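PDB 3E0X: lipase-esterase related protein from Clostridium acetobutylicum, which is of unknown function but probably acts as a hydrolase of the alpha/beta hydrolase fold, related to lipases and esterases. Local coordinates for residues A[81-92]-A[108-117]; A[188-196]-A[237-245]. All coordinates share one frame; numbering follows the deposited sequence.

Interaction 1. Residues A[81-92]-A[108-117]; sequences KHQKNITLIGYS and NVRKVVSLSG. With OXE (ortho-xylene), chain C.
Backbone bonds alternate between Ile-86 to Ser-92 and Asn-108 to Leu-115, pairing strands 86-91 and 109-115 in parallel, their axes 4.6 Å apart and 15° from alignment. The shortest joins Val-113 N to Leu-88 O at 2.7 Å; the last full-strength one runs from Ser-92 N to Leu-115 O. Between Ile-86 and Thr-87 the pairing slips by one residue, a beta bulge that leaves Arg-110 as the extra residue, its N bonded to Ile-86 O.

Apolar contacts line both faces. On one, Leu-88 CD1 sits 3.8 Å from both Val-109 CG1 and Val-112 CG2, and helix 93-102 packs over Leu-88 and Val-112. On the other, Ile-89 lies beside Val-113 in one of its two modelled conformers.

At the polar end Asn-108 lays its side chain against Lys-84, OD1 3.5 Å from Lys-84 CD. One water accepts from Asn-108 ND2 (2.8 Å) and Lys-84 NZ while donating to Lys-81 O; another links Asn-85 OD1, Thr-87 OG1 and Lys-111 NZ.

At the other end Tyr-91 borders the ortho-xylene, with Leu-115 O and Ser-116 CB at its ring edge and its OH bonded to His-227 O. Ser-92 has phi/psi of 61°/-131°, a strained backbone, and its OG bonds to Ser-25 N. This geometry, in a Gly-x-Ser-x-Gly sequence between strand 86-91 and helix 93-102, is consistent with the nucleophile elbow of alpha/beta hydrolases.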
ATOM      1  N   LYS A  81       7.745  15.142  10.404  1.00 12.85           N
ATOM      2  CA  LYS A  81       8.137  16.438   9.825  1.00 14.05           C
ATOM      3  C   LYS A  81       9.630  16.719   9.963  1.00 14.27           C
ATOM      4  O   LYS A  81      10.191  17.412   9.110  1.00 15.37           O
ATOM      5  CB  LYS A  81       7.299  17.594  10.375  1.00 13.68           C
ATOM      6  CG  LYS A  81       7.609  17.928  11.814  1.00 14.32           C
ATOM      7  CD  LYS A  81       6.705  19.009  12.456  1.00 16.22           C
ATOM      8  CE  LYS A  81       6.946  20.381  11.852  1.00 18.64           C
ATOM      9  NZ  LYS A  81       5.940  21.352  12.344  1.00 18.33           N
ATOM     10  N   HIS A  82      10.267  16.127  10.976  1.00 14.79           N
ATOM     11  CA  HIS A  82      11.715  16.300  11.202  1.00 15.50           C
ATOM     12  C   HIS A  82      12.598  15.137  10.752  1.00 14.36           C
ATOM     13  O   HIS A  82      13.833  15.207  10.888  1.00 15.00           O
ATOM     14  CB  HIS A  82      11.989  16.611  12.676  1.00 17.05           C
ATOM     15  CG  HIS A  82      11.245  17.812  13.172  1.00 22.22           C
ATOM     16  ND1 HIS A  82      11.374  19.054  12.588  1.00 25.15           N
ATOM     17  CD2 HIS A  82      10.339  17.955  14.167  1.00 25.07           C
ATOM     18  CE1 HIS A  82      10.597  19.917  13.218  1.00 24.69           C
ATOM     19  NE2 HIS A  82       9.954  19.275  14.179  1.00 23.92           N
ATOM     20  N   GLN A  83      11.975  14.077  10.224  1.00 12.37           N
ATOM     21  CA  GLN A  83      12.693  12.870   9.829  1.00 12.71           C
ATOM     22  C   GLN A  83      13.268  13.095   8.436  1.00 12.78           C
ATOM     23  O   GLN A  83      12.557  13.520   7.550  1.00 14.83           O
ATOM     24  CB  GLN A  83      11.767  11.645   9.847  1.00 12.19           C
ATOM     25  CG  GLN A  83      11.372  11.189  11.245  1.00 11.98           C
ATOM     26  CD  GLN A  83      12.512  10.552  12.034  1.00 11.37           C
ATOM     27  OE1 GLN A  83      12.317  10.128  13.192  1.00 14.18           O
ATOM     28  NE2 GLN A  83      13.695  10.471  11.432  1.00 10.14           N
ATOM     29  N   LYS A  84      14.551  12.818   8.261  1.00 11.54           N
ATOM     30  CA  LYS A  84      15.236  13.159   7.027  1.00 12.04           C
ATOM     31  C   LYS A  84      15.387  12.006   6.036  1.00 11.89           C
ATOM     32  O   LYS A  84      15.815  12.229   4.897  1.00 12.50           O
ATOM     33  CB  LYS A  84      16.610  13.745   7.367  1.00 12.22           C
ATOM     34  CG  LYS A  84      16.589  15.028   8.229  1.00 14.03           C
ATOM     35  CD  LYS A  84      15.885  16.205   7.592  1.00 15.57           C
ATOM     36  CE  LYS A  84      15.882  17.377   8.610  1.00 17.47           C
ATOM     37  NZ  LYS A  84      15.004  18.519   8.210  1.00 22.63           N
ATOM     38  N   ASN A  85      15.061  10.790   6.464  1.00 11.69           N
ATOM     39  CA  ASN A  85      15.218   9.615   5.592  1.00 11.05           C
ATOM     40  C   ASN A  85      14.002   8.694   5.638  1.00 11.18           C
ATOM     41  O   ASN A  85      14.038   7.609   6.239  1.00 11.95           O
ATOM     42  CB  ASN A  85      16.494   8.839   5.962  1.00 11.40           C
ATOM     43  CG  ASN A  85      16.767   7.686   5.018  1.00 12.35           C
ATOM     44  OD1 ASN A  85      16.334   7.694   3.868  1.00 14.25           O
ATOM     45  ND2 ASN A  85      17.479   6.673   5.507  1.00 15.18           N
ATOM     46  N   ILE A  86      12.932   9.138   4.989  1.00 10.33           N
ATOM     47  CA  ILE A  86      11.676   8.387   4.967  1.00 10.77           C
ATOM     48  C   ILE A  86      11.580   7.498   3.733  1.00 10.26           C
ATOM     49  O   ILE A  86      11.757   7.972   2.596  1.00 10.95           O
ATOM     50  CB  ILE A  86      10.440   9.330   5.042  1.00 11.33           C
ATOM     51  CG1 ILE A  86      10.500  10.193   6.298  1.00 12.26           C
ATOM     52  CG2 ILE A  86       9.149   8.531   5.065  1.00 11.66           C
ATOM     53  CD1 ILE A  86       9.473  11.329   6.320  1.00 13.21           C
ATOM     54  N   THR A  87      11.291   6.212   3.971  1.00  9.67           N
ATOM     55  CA  THR A  87      10.909   5.286   2.908  1.00 10.19           C
ATOM     56  C   THR A  87       9.432   5.005   3.041  1.00 10.22           C
ATOM     57  O   THR A  87       8.959   4.680   4.127  1.00 11.12           O
ATOM     58  CB  THR A  87      11.697   3.954   3.005  1.00 10.96           C
ATOM     59  OG1 THR A  87      13.097   4.235   2.892  1.00 11.96           O
ATOM     60  CG2 THR A  87      11.289   2.981   1.896  1.00 12.48           C
ATOM     61  N   LEU A  88       8.704   5.175   1.947  1.00  9.95           N
ATOM     62  CA  LEU A  88       7.284   4.868   1.940  1.00  9.76           C
ATOM     63  C   LEU A  88       7.092   3.434   1.490  1.00  9.72           C
ATOM     64  O   LEU A  88       7.738   2.974   0.543  1.00 11.52           O
ATOM     65  CB  LEU A  88       6.529   5.785   0.967  1.00  9.82           C
ATOM     66  CG  LEU A  88       6.730   7.283   1.150  1.00 10.33           C
ATOM     67  CD1 LEU A  88       5.891   8.008   0.070  1.00 11.91           C
ATOM     68  CD2 LEU A  88       6.349   7.727   2.553  1.00 12.35           C
ATOM     69  N   ILE A  89       6.215   2.722   2.196  1.00  8.83           N
ATOM     70  CA  ILE A  89       5.879   1.335   1.893  0.50  9.32           C
ATOM     71  C   ILE A  89       4.380   1.308   1.647  1.00  9.38           C
ATOM     72  O   ILE A  89       3.626   1.477   2.602  1.00  9.56           O
ATOM     73  CB  ILE A  89       6.184   0.429   3.137  0.50  9.30           C
ATOM     74  CG1 ILE A  89       7.647   0.576   3.599  0.50 10.63           C
ATOM     75  CG2 ILE A  89       5.798  -1.016   2.860  0.50 10.36           C
ATOM     76  CD1 ILE A  89       8.669   0.022   2.640  0.50 11.33           C
ATOM     77  N   GLY A  90       3.956   1.121   0.402  1.00  8.53           N
ATOM     78  CA  GLY A  90       2.539   1.151   0.093  1.00  8.14           C
ATOM     79  C   GLY A  90       2.063  -0.186  -0.432  1.00  8.86           C
ATOM     80  O   GLY A  90       2.668  -0.743  -1.351  1.00  9.91           O
ATOM     81  N   TYR A  91       0.968  -0.682   0.139  1.00  9.05           N
ATOM     82  CA  TYR A  91       0.406  -1.959  -0.276  1.00  8.55           C
ATOM     83  C   TYR A  91      -0.899  -1.783  -1.032  1.00  9.09           C
ATOM     84  O   TYR A  91      -1.735  -1.000  -0.596  1.00 10.01           O
ATOM     85  CB  TYR A  91       0.099  -2.755   1.007  1.00  8.61           C
ATOM     86  CG  TYR A  91      -0.816  -3.955   0.849  1.00  8.50           C
ATOM     87  CD1 TYR A  91      -0.523  -4.988  -0.054  1.00  8.25           C
ATOM     88  CD2 TYR A  91      -1.983  -4.059   1.605  1.00  9.42           C
ATOM     89  CE1 TYR A  91      -1.351  -6.122  -0.187  1.00  9.53           C
ATOM     90  CE2 TYR A  91      -2.850  -5.165   1.459  1.00  8.61           C
ATOM     91  CZ  TYR A  91      -2.522  -6.197   0.579  1.00  7.65           C
ATOM     92  OH  TYR A  91      -3.340  -7.297   0.455  1.00 10.98           O
ATOM     93  N   SER A  92      -1.092  -2.535  -2.126  1.00  9.76           N
ATOM     94  CA  SER A  92      -2.371  -2.505  -2.820  1.00 10.39           C
ATOM     95  C   SER A  92      -2.636  -1.065  -3.317  1.00  9.89           C
ATOM     96  O   SER A  92      -1.750  -0.467  -3.948  1.00 10.49           O
ATOM     97  CB  SER A  92      -3.445  -3.131  -1.896  1.00 11.49           C
ATOM     98  OG  SER A  92      -4.778  -2.671  -2.085  1.00 15.20           O
ATOM     99  N   ASN A 108      11.921  15.093   2.312  1.00 12.14           N
ATOM    100  CA  ASN A 108      12.379  14.007   3.196  1.00 13.20           C
ATOM    101  C   ASN A 108      11.992  12.597   2.764  1.00 12.11           C
ATOM    102  O   ASN A 108      12.381  11.631   3.418  1.00 12.24           O
ATOM    103  CB  ASN A 108      11.983  14.263   4.664  1.00 13.80           C
ATOM    104  CG  ASN A 108      12.536  15.592   5.203  1.00 16.58           C
ATOM    105  OD1 ASN A 108      13.647  16.030   4.846  1.00 18.96           O
ATOM    106  ND2 ASN A 108      11.758  16.235   6.059  1.00 18.22           N
ATOM    107  N   VAL A 109      11.235  12.474   1.668  1.00 10.96           N
ATOM    108  CA  VAL A 109      10.864  11.166   1.161  1.00 10.57           C
ATOM    109  C   VAL A 109      11.976  10.741   0.212  1.00 10.62           C
ATOM    110  O   VAL A 109      12.202  11.384  -0.823  1.00 11.04           O
ATOM    111  CB  VAL A 109       9.497  11.198   0.450  1.00  9.74           C
ATOM    112  CG1 VAL A 109       9.244   9.860  -0.256  1.00 11.71           C
ATOM    113  CG2 VAL A 109       8.401  11.480   1.472  1.00 10.69           C
ATOM    114  N   ARG A 110      12.685   9.679   0.585  1.00 10.32           N
ATOM    115  CA  ARG A 110      13.920   9.305  -0.112  1.00  9.74           C
ATOM    116  C   ARG A 110      13.794   8.068  -1.004  1.00 10.06           C
ATOM    117  O   ARG A 110      14.555   7.905  -1.953  1.00 11.26           O
ATOM    118  CB  ARG A 110      15.061   9.108   0.875  1.00  9.88           C
ATOM    119  CG  ARG A 110      15.347  10.343   1.757  1.00 10.21           C
ATOM    120  CD  ARG A 110      15.824  11.564   0.956  1.00  9.89           C
ATOM    121  NE  ARG A 110      17.088  11.250   0.293  1.00 10.36           N
ATOM    122  CZ  ARG A 110      17.353  11.481  -1.000  1.00 11.70           C
ATOM    123  NH1 ARG A 110      16.461  12.092  -1.787  1.00 10.72           N
ATOM    124  NH2 ARG A 110      18.518  11.085  -1.503  1.00 12.86           N
ATOM    125  N   LYS A 111      12.847   7.182  -0.686  1.00  9.57           N
ATOM    126  CA  LYS A 111      12.631   5.957  -1.474  1.00 10.21           C
ATOM    127  C   LYS A 111      11.178   5.553  -1.321  1.00  9.77           C
ATOM    128  O   LYS A 111      10.518   5.883  -0.325  1.00  9.77           O
ATOM    129  CB  LYS A 111      13.484   4.797  -0.956  1.00 11.05           C
ATOM    130  CG  LYS A 111      14.974   4.994  -1.106  1.00 12.74           C
ATOM    131  CD  LYS A 111      15.710   3.706  -0.731  1.00 15.44           C
ATOM    132  CE  LYS A 111      17.238   3.898  -0.869  1.00 17.76           C
ATOM    133  NZ  LYS A 111      17.677   5.030   0.002  1.00 22.52           N
ATOM    134  N   VAL A 112      10.700   4.769  -2.279  1.00 10.51           N
ATOM    135  CA  VAL A 112       9.347   4.234  -2.198  1.00 10.97           C
ATOM    136  C   VAL A 112       9.323   2.762  -2.580  1.00 10.52           C
ATOM    137  O   VAL A 112      10.035   2.340  -3.483  1.00 10.88           O
ATOM    138  CB  VAL A 112       8.389   5.051  -3.117  1.00 13.20           C
ATOM    139  CG1 VAL A 112       7.090   4.310  -3.396  1.00 16.01           C
ATOM    140  CG2 VAL A 112       8.175   6.451  -2.547  1.00 13.59           C
ATOM    141  N   VAL A 113       8.485   1.986  -1.874  1.00  9.74           N
ATOM    142  CA  VAL A 113       8.228   0.603  -2.233  1.00  9.07           C
ATOM    143  C   VAL A 113       6.737   0.427  -2.512  1.00  9.12           C
ATOM    144  O   VAL A 113       5.884   0.812  -1.695  1.00  9.94           O
ATOM    145  CB  VAL A 113       8.593  -0.324  -1.068  1.00  9.44           C
ATOM    146  CG1 VAL A 113       8.247  -1.769  -1.396  1.00 10.68           C
ATOM    147  CG2 VAL A 113      10.086  -0.201  -0.730  1.00  9.85           C
ATOM    148  N   SER A 114       6.444  -0.173  -3.663  1.00  9.14           N
ATOM    149  CA  SER A 114       5.073  -0.539  -4.008  1.00  9.28           C
ATOM    150  C   SER A 114       4.949  -2.044  -3.873  1.00  8.82           C
ATOM    151  O   SER A 114       5.551  -2.793  -4.665  1.00  9.46           O
ATOM    152  CB  SER A 114       4.723  -0.097  -5.439  1.00  9.77           C
ATOM    153  OG  SER A 114       3.440  -0.594  -5.837  1.00 10.83           O
ATOM    154  N   LEU A 115       4.186  -2.473  -2.872  1.00  8.95           N
ATOM    155  CA  LEU A 115       4.041  -3.880  -2.537  1.00  9.46           C
ATOM    156  C   LEU A 115       2.665  -4.337  -3.028  1.00  9.24           C
ATOM    157  O   LEU A 115       1.637  -3.824  -2.559  1.00  9.83           O
ATOM    158  CB  LEU A 115       4.127  -4.002  -1.014  1.00 10.12           C
ATOM    159  CG  LEU A 115       3.874  -5.329  -0.320  1.00 10.61           C
ATOM    160  CD1 LEU A 115       4.787  -6.380  -0.897  1.00 11.63           C
ATOM    161  CD2 LEU A 115       4.083  -5.129   1.187  1.00 12.13           C
ATOM    162  N   SER A 116       2.646  -5.272  -3.982  1.00  8.95           N
ATOM    163  CA  SER A 116       1.381  -5.755  -4.537  1.00  8.95           C
ATOM    164  C   SER A 116       0.485  -4.568  -4.927  1.00  9.37           C
ATOM    165  O   SER A 116      -0.679  -4.471  -4.506  1.00  9.72           O
ATOM    166  CB  SER A 116       0.670  -6.688  -3.550  1.00  9.14           C
ATOM    167  OG  SER A 116       1.557  -7.651  -3.012  1.00 10.02           O
ATOM    168  N   GLY A 117       1.068  -3.669  -5.725  1.00 10.29           N
ATOM    169  CA  GLY A 117       0.421  -2.445  -6.157  1.00  9.99           C
ATOM    170  C   GLY A 117       0.453  -2.219  -7.651  1.00 10.46           C
ATOM    171  O   GLY A 117       0.404  -3.147  -8.479  1.00 10.63           O
TER
HETATM  172  C1  OXE C 243      -7.127  -5.729  -1.348  1.00 27.92           C
HETATM  173  C2  OXE C 243      -6.696  -5.512   0.051  1.00 27.57           C
HETATM  174  C3  OXE C 243      -7.090  -6.401   1.049  1.00 28.21           C
HETATM  175  C4  OXE C 243      -7.879  -7.500   0.693  1.00 28.15           C
HETATM  176  C5  OXE C 243      -8.301  -7.710  -0.625  1.00 26.84           C
HETATM  177  C6  OXE C 243      -7.919  -6.837  -1.658  1.00 27.06           C
HETATM  178  C1' OXE C 243      -6.666  -4.766  -2.413  1.00 22.20           C
HETATM  179  C2' OXE C 243      -5.852  -4.320   0.384  1.00 27.82           C
HETATM  180  O   HOH W   1      12.409  18.281   7.932  1.00 32.36           O
HETATM  181  O   HOH W   2      15.766  14.807   3.827  1.00 16.79           O
HETATM  182  O   HOH W   3      15.442   5.744   2.121  1.00 19.17           O

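Interaction 2. Residues A[188-196]-A[237-245]; sequences DIPVKAIVA and VAEEIKNFI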
ATOM      1  N   ASP A 188      11.964  11.043  -9.182  1.00 14.65           N
ATOM      2  CA  ASP A 188      13.419  11.286  -9.074  1.00 15.28           C
ATOM      3  C   ASP A 188      14.158  10.307  -8.147  1.00 14.19           C
ATOM      4  O   ASP A 188      15.382  10.179  -8.196  1.00 14.72           O
ATOM      5  CB  ASP A 188      13.694  12.705  -8.520  1.00 16.16           C
ATOM      6  CG  ASP A 188      13.193  13.834  -9.421  1.00 18.63           C
ATOM      7  OD1 ASP A 188      13.343  13.760 -10.664  1.00 21.78           O
ATOM      8  OD2 ASP A 188      12.699  14.839  -8.854  1.00 20.46           O
ATOM      9  N   ILE A 189      13.411   9.671  -7.247  1.00 13.10           N
ATOM     10  CA  ILE A 189      13.975   8.825  -6.190  1.00 12.42           C
ATOM     11  C   ILE A 189      13.842   7.354  -6.550  1.00 12.07           C
ATOM     12  O   ILE A 189      13.092   7.010  -7.473  1.00 12.72           O
ATOM     13  CB  ILE A 189      13.275   9.102  -4.836  1.00 11.74           C
ATOM     14  CG1 ILE A 189      11.757   8.931  -4.972  1.00 11.37           C
ATOM     15  CG2 ILE A 189      13.669  10.525  -4.304  1.00 12.37           C
ATOM     16  CD1 ILE A 189      11.035   9.073  -3.628  1.00 12.06           C
ATOM     17  N   PRO A 190      14.585   6.476  -5.842  1.00 11.77           N
ATOM     18  CA  PRO A 190      14.483   5.020  -6.120  1.00 11.36           C
ATOM     19  C   PRO A 190      13.113   4.440  -5.747  1.00 11.44           C
ATOM     20  O   PRO A 190      12.505   4.797  -4.726  1.00 11.48           O
ATOM     21  CB  PRO A 190      15.600   4.404  -5.277  1.00 12.31           C
ATOM     22  CG  PRO A 190      16.545   5.601  -4.925  1.00 12.40           C
ATOM     23  CD  PRO A 190      15.613   6.793  -4.827  1.00 12.27           C
ATOM     24  N   VAL A 191      12.627   3.548  -6.606  1.00 11.78           N
ATOM     25  CA  VAL A 191      11.343   2.877  -6.394  1.00 11.55           C
ATOM     26  C   VAL A 191      11.555   1.388  -6.543  1.00 11.55           C
ATOM     27  O   VAL A 191      12.223   0.960  -7.489  1.00 12.85           O
ATOM     28  CB  VAL A 191      10.316   3.321  -7.472  1.00 11.64           C
ATOM     29  CG1 VAL A 191       9.025   2.498  -7.379  1.00 11.90           C
ATOM     30  CG2 VAL A 191       9.972   4.795  -7.307  1.00 12.99           C
ATOM     31  N   LYS A 192      11.023   0.607  -5.602  1.00 11.15           N
ATOM     32  CA  LYS A 192      11.069  -0.856  -5.757  1.00 10.95           C
ATOM     33  C   LYS A 192       9.657  -1.405  -5.759  1.00 10.52           C
ATOM     34  O   LYS A 192       8.855  -1.009  -4.918  1.00 12.37           O
ATOM     35  CB  LYS A 192      11.859  -1.553  -4.631  1.00 11.43           C
ATOM     36  CG  LYS A 192      11.902  -3.063  -4.744  1.00 12.35           C
ATOM     37  CD  LYS A 192      12.976  -3.650  -3.862  1.00 12.18           C
ATOM     38  CE  LYS A 192      13.082  -5.137  -4.122  1.00 13.03           C
ATOM     39  NZ  LYS A 192      14.184  -5.753  -3.318  1.00 14.17           N
ATOM     40  N   ALA A 193       9.356  -2.296  -6.701  1.00 10.40           N
ATOM     41  CA  ALA A 193       8.062  -2.963  -6.725  1.00 10.42           C
ATOM     42  C   ALA A 193       8.289  -4.406  -6.265  1.00 10.15           C
ATOM     43  O   ALA A 193       9.282  -5.034  -6.672  1.00 10.72           O
ATOM     44  CB  ALA A 193       7.481  -2.929  -8.121  1.00 11.37           C
ATOM     45  N   ILE A 194       7.379  -4.934  -5.434  1.00  9.51           N
ATOM     46  CA  ILE A 194       7.462  -6.313  -4.911  1.00 10.13           C
ATOM     47  C   ILE A 194       6.081  -6.915  -5.116  1.00 10.01           C
ATOM     48  O   ILE A 194       5.091  -6.302  -4.727  1.00 10.91           O
ATOM     49  CB  ILE A 194       7.786  -6.330  -3.394  1.00  9.55           C
ATOM     50  CG1 ILE A 194       9.149  -5.697  -3.130  1.00 10.62           C
ATOM     51  CG2 ILE A 194       7.781  -7.774  -2.872  1.00 11.22           C
ATOM     52  CD1 ILE A 194       9.375  -5.415  -1.643  1.00 12.18           C
ATOM     53  N   VAL A 195       6.007  -8.110  -5.706  1.00  9.53           N
ATOM     54  CA  VAL A 195       4.696  -8.686  -6.060  1.00 10.07           C
ATOM     55  C   VAL A 195       4.850 -10.188  -6.247  1.00  9.74           C
ATOM     56  O   VAL A 195       5.954 -10.662  -6.507  1.00 10.33           O
ATOM     57  CB  VAL A 195       4.164  -8.055  -7.384  1.00 10.49           C
ATOM     58  CG1 VAL A 195       5.004  -8.454  -8.581  1.00 12.99           C
ATOM     59  CG2 VAL A 195       2.692  -8.367  -7.628  1.00 10.98           C
ATOM     60  N   ALA A 196       3.738 -10.923  -6.105  1.00  9.65           N
ATOM     61  CA  ALA A 196       3.713 -12.358  -6.399  1.00 10.37           C
ATOM     62  C   ALA A 196       3.238 -12.589  -7.837  1.00 11.56           C
ATOM     63  O   ALA A 196       2.243 -11.977  -8.295  1.00 11.27           O
ATOM     64  CB  ALA A 196       2.784 -13.048  -5.423  1.00 11.17           C
ATOM     65  N   VAL A 237       9.196 -10.727   2.276  1.00  9.92           N
ATOM     66  CA  VAL A 237       8.950  -9.345   1.831  1.00 10.04           C
ATOM     67  C   VAL A 237       9.869  -8.374   2.604  1.00 10.24           C
ATOM     68  O   VAL A 237      10.487  -7.464   2.004  1.00 11.40           O
ATOM     69  CB  VAL A 237       7.471  -8.973   2.006  1.00 10.30           C
ATOM     70  CG1 VAL A 237       7.249  -7.470   1.790  1.00 10.37           C
ATOM     71  CG2 VAL A 237       6.619  -9.792   1.054  1.00 11.11           C
ATOM     72  N   ALA A 238       9.982  -8.563   3.913  1.00 10.21           N
ATOM     73  CA  ALA A 238      10.851  -7.684   4.712  1.00 10.54           C
ATOM     74  C   ALA A 238      12.298  -7.757   4.237  1.00 10.77           C
ATOM     75  O   ALA A 238      12.970  -6.732   4.202  1.00 11.06           O
ATOM     76  CB  ALA A 238      10.745  -7.975   6.194  1.00 11.18           C
ATOM     77  N   GLU A 239      12.785  -8.945   3.856  1.00 10.72           N
ATOM     78  CA  GLU A 239      14.154  -9.064   3.345  1.00 11.28           C
ATOM     79  C   GLU A 239      14.319  -8.221   2.088  1.00 11.26           C
ATOM     80  O   GLU A 239      15.380  -7.576   1.891  1.00 13.54           O
ATOM     81  CB  GLU A 239      14.502 -10.543   3.113  1.00 11.73           C
ATOM     82  CG  GLU A 239      14.677 -11.326   4.423  1.00 13.82           C
ATOM     83  CD  GLU A 239      15.710 -10.666   5.359  1.00 17.75           C
ATOM     84  OE1 GLU A 239      16.876 -10.456   4.925  1.00 18.74           O
ATOM     85  OE2 GLU A 239      15.337 -10.352   6.512  1.00 20.93           O
ATOM     86  N   GLU A 240      13.267  -8.183   1.264  1.00 11.17           N
ATOM     87  CA  GLU A 240      13.313  -7.453   0.004  1.00 12.51           C
ATOM     88  C   GLU A 240      13.075  -5.949   0.180  1.00 13.07           C
ATOM     89  O   GLU A 240      13.204  -5.165  -0.779  1.00 16.18           O
ATOM     90  CB  GLU A 240      12.293  -8.039  -0.966  1.00 12.65           C
ATOM     91  CG  GLU A 240      12.684  -9.432  -1.409  1.00 14.71           C
ATOM     92  CD  GLU A 240      13.896  -9.470  -2.319  1.00 16.70           C
ATOM     93  OE1 GLU A 240      14.144  -8.490  -3.064  1.00 16.66           O
ATOM     94  OE2 GLU A 240      14.587 -10.511  -2.311  1.00 20.98           O
ATOM     95  N   ILE A 241      12.716  -5.542   1.390  1.00 12.67           N
ATOM     96  CA  ILE A 241      12.712  -4.135   1.772  1.00 13.68           C
ATOM     97  C   ILE A 241      14.094  -3.760   2.325  1.00 14.24           C
ATOM     98  O   ILE A 241      14.673  -2.736   1.926  1.00 14.10           O
ATOM     99  CB  ILE A 241      11.577  -3.833   2.771  1.00 13.05           C
ATOM    100  CG1 ILE A 241      10.243  -3.973   2.044  1.00 12.87           C
ATOM    101  CG2 ILE A 241      11.704  -2.418   3.317  1.00 13.01           C
ATOM    102  CD1 ILE A 241       9.022  -3.979   2.941  1.00 13.60           C
ATOM    103  N   LYS A 242      14.635  -4.594   3.217  1.00 14.22           N
ATOM    104  CA  LYS A 242      15.982  -4.375   3.777  1.00 14.67           C
ATOM    105  C   LYS A 242      17.058  -4.258   2.710  1.00 15.39           C
ATOM    106  O   LYS A 242      18.021  -3.478   2.867  1.00 16.52           O
ATOM    107  CB  LYS A 242      16.368  -5.534   4.686  1.00 15.59           C
ATOM    108  CG  LYS A 242      15.533  -5.634   5.908  1.00 16.86           C
ATOM    109  CD  LYS A 242      15.931  -6.879   6.631  1.00 19.68           C
ATOM    110  CE  LYS A 242      14.979  -7.145   7.724  1.00 19.59           C
ATOM    111  NZ  LYS A 242      15.495  -8.221   8.560  1.00 22.40           N
ATOM    112  N   ASN A 243      16.954  -5.059   1.655  1.00 14.87           N
ATOM    113  CA  ASN A 243      17.996  -5.020   0.618  1.00 15.70           C
ATOM    114  C   ASN A 243      17.940  -3.778  -0.290  1.00 15.70           C
ATOM    115  O   ASN A 243      18.827  -3.579  -1.112  1.00 16.40           O
ATOM    116  CB  ASN A 243      18.085  -6.336  -0.169  1.00 16.44           C
ATOM    117  CG  ASN A 243      16.886  -6.598  -1.019  1.00 18.07           C
ATOM    118  OD1 ASN A 243      15.996  -5.765  -1.132  1.00 18.34           O
ATOM    119  ND2 ASN A 243      16.842  -7.784  -1.626  1.00 20.45           N
ATOM    120  N   PHE A 244      16.906  -2.961  -0.104  1.00 15.06           N
ATOM    121  CA  PHE A 244      16.657  -1.810  -0.929  1.00 16.21           C
ATOM    122  C   PHE A 244      16.870  -0.495  -0.188  1.00 16.81           C
ATOM    123  O   PHE A 244      17.346   0.473  -0.798  1.00 17.66           O
ATOM    124  CB  PHE A 244      15.206  -1.883  -1.399  1.00 15.49           C
ATOM    125  CG  PHE A 244      14.744  -0.684  -2.189  1.00 14.25           C
ATOM    126  CD1 PHE A 244      13.666   0.075  -1.746  1.00 15.33           C
ATOM    127  CD2 PHE A 244      15.357  -0.340  -3.387  1.00 15.68           C
ATOM    128  CE1 PHE A 244      13.201   1.174  -2.488  1.00 15.16           C
ATOM    129  CE2 PHE A 244      14.899   0.749  -4.125  1.00 15.27           C
ATOM    130  CZ  PHE A 244      13.823   1.503  -3.665  1.00 15.98           C
ATOM    131  N   ILE A 245      16.469  -0.426   1.086  1.00 18.38           N
ATOM    132  CA  ILE A 245      16.458   0.872   1.772  0.50 19.71           C
ATOM    133  C   ILE A 245      17.856   1.454   2.029  1.00 21.06           C
ATOM    134  O   ILE A 245      17.981   2.681   2.171  1.00 22.48           O
ATOM    135  CB  ILE A 245      15.561   0.897   3.052  0.50 19.48           C
ATOM    136  CG1 ILE A 245      15.994  -0.161   4.078  0.50 19.75           C
ATOM    137  CG2 ILE A 245      14.083   0.750   2.659  0.50 19.17           C
ATOM    138  CD1 ILE A 245      15.316  -0.021   5.446  0.50 20.17           C
ATOM    139  OXT ILE A 245      18.863   0.745   2.122  0.50 21.51           O
TER
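Strand 191-196 of the central alpha/beta hydrolase sheet is flanked here by the C-terminal helix 234-242, a strand-helix packing in which the short axes run nearly antiparallel, at 165°, and approach to 10.0 Å. Lys-192, Ile-194 and Pro-190 reach from the strand side toward the helix and the residues that follow it.

Lys-192 and Phe-244 bury the largest areas. With CG anti to the backbone N (chi1 179°) and the chain extended beyond it, the lysine runs alongside Phe-244, the two side chains pointing in opposite directions, and brings its ammonium to Glu-240. Its CB stands over the centre of the Phe-244 ring, 3.5 Å from the centroid and 4° off the normal, a CH-pi contact on one face. Pro-190 CB adds an apolar touch to Phe-244 CZ at 3.8 Å, while the carbonyl carbon of Pro-190 lies at the ring edge. Phe-244 also packs on Val-113 of the neighbouring strand 109-115.

Farther along the strand, Ile-194 CD1 rests 4.0 Å from Glu-240 CB and 4.1 Å from Ile-241 CG1, a smaller apolar contact beside Lys-192.

Two acceptors of one residue grip the ammonium. Lys-192 NZ meets Glu-240 O at 2.8 Å, on a lone pair in the carbonyl plane, and forms a salt bridge with Glu-240 OE1 at 2.7 Å, approached on the anti side. That same OE1 is steadied by a second donor, Asn-243 ND2, which comes from above the carboxylate plane at 3.1 Å.

How the interactions relate
Interactions 1 and 2 share one sheet, with centres 10 Å apart: strand 109-115 pairs with 86-91 on one side and with 191-196 on the other. Probable hydrogen bonds from Ser-114 N to Lys-192 O and from Ser-116 N to Ile-194 O, each 2.8 Å, make the second junction. Arg-110 O and Pro-190 CD, 3.3 Å apart, add a packing contact. Their relation to the ligand differs. Interaction 1 ends in the ortho-xylene pocket through Tyr-91 and Ser-92, whereas the side chain of Val-237 in interaction 2 lies about 14 Å from the ligand and takes no part in its pocket.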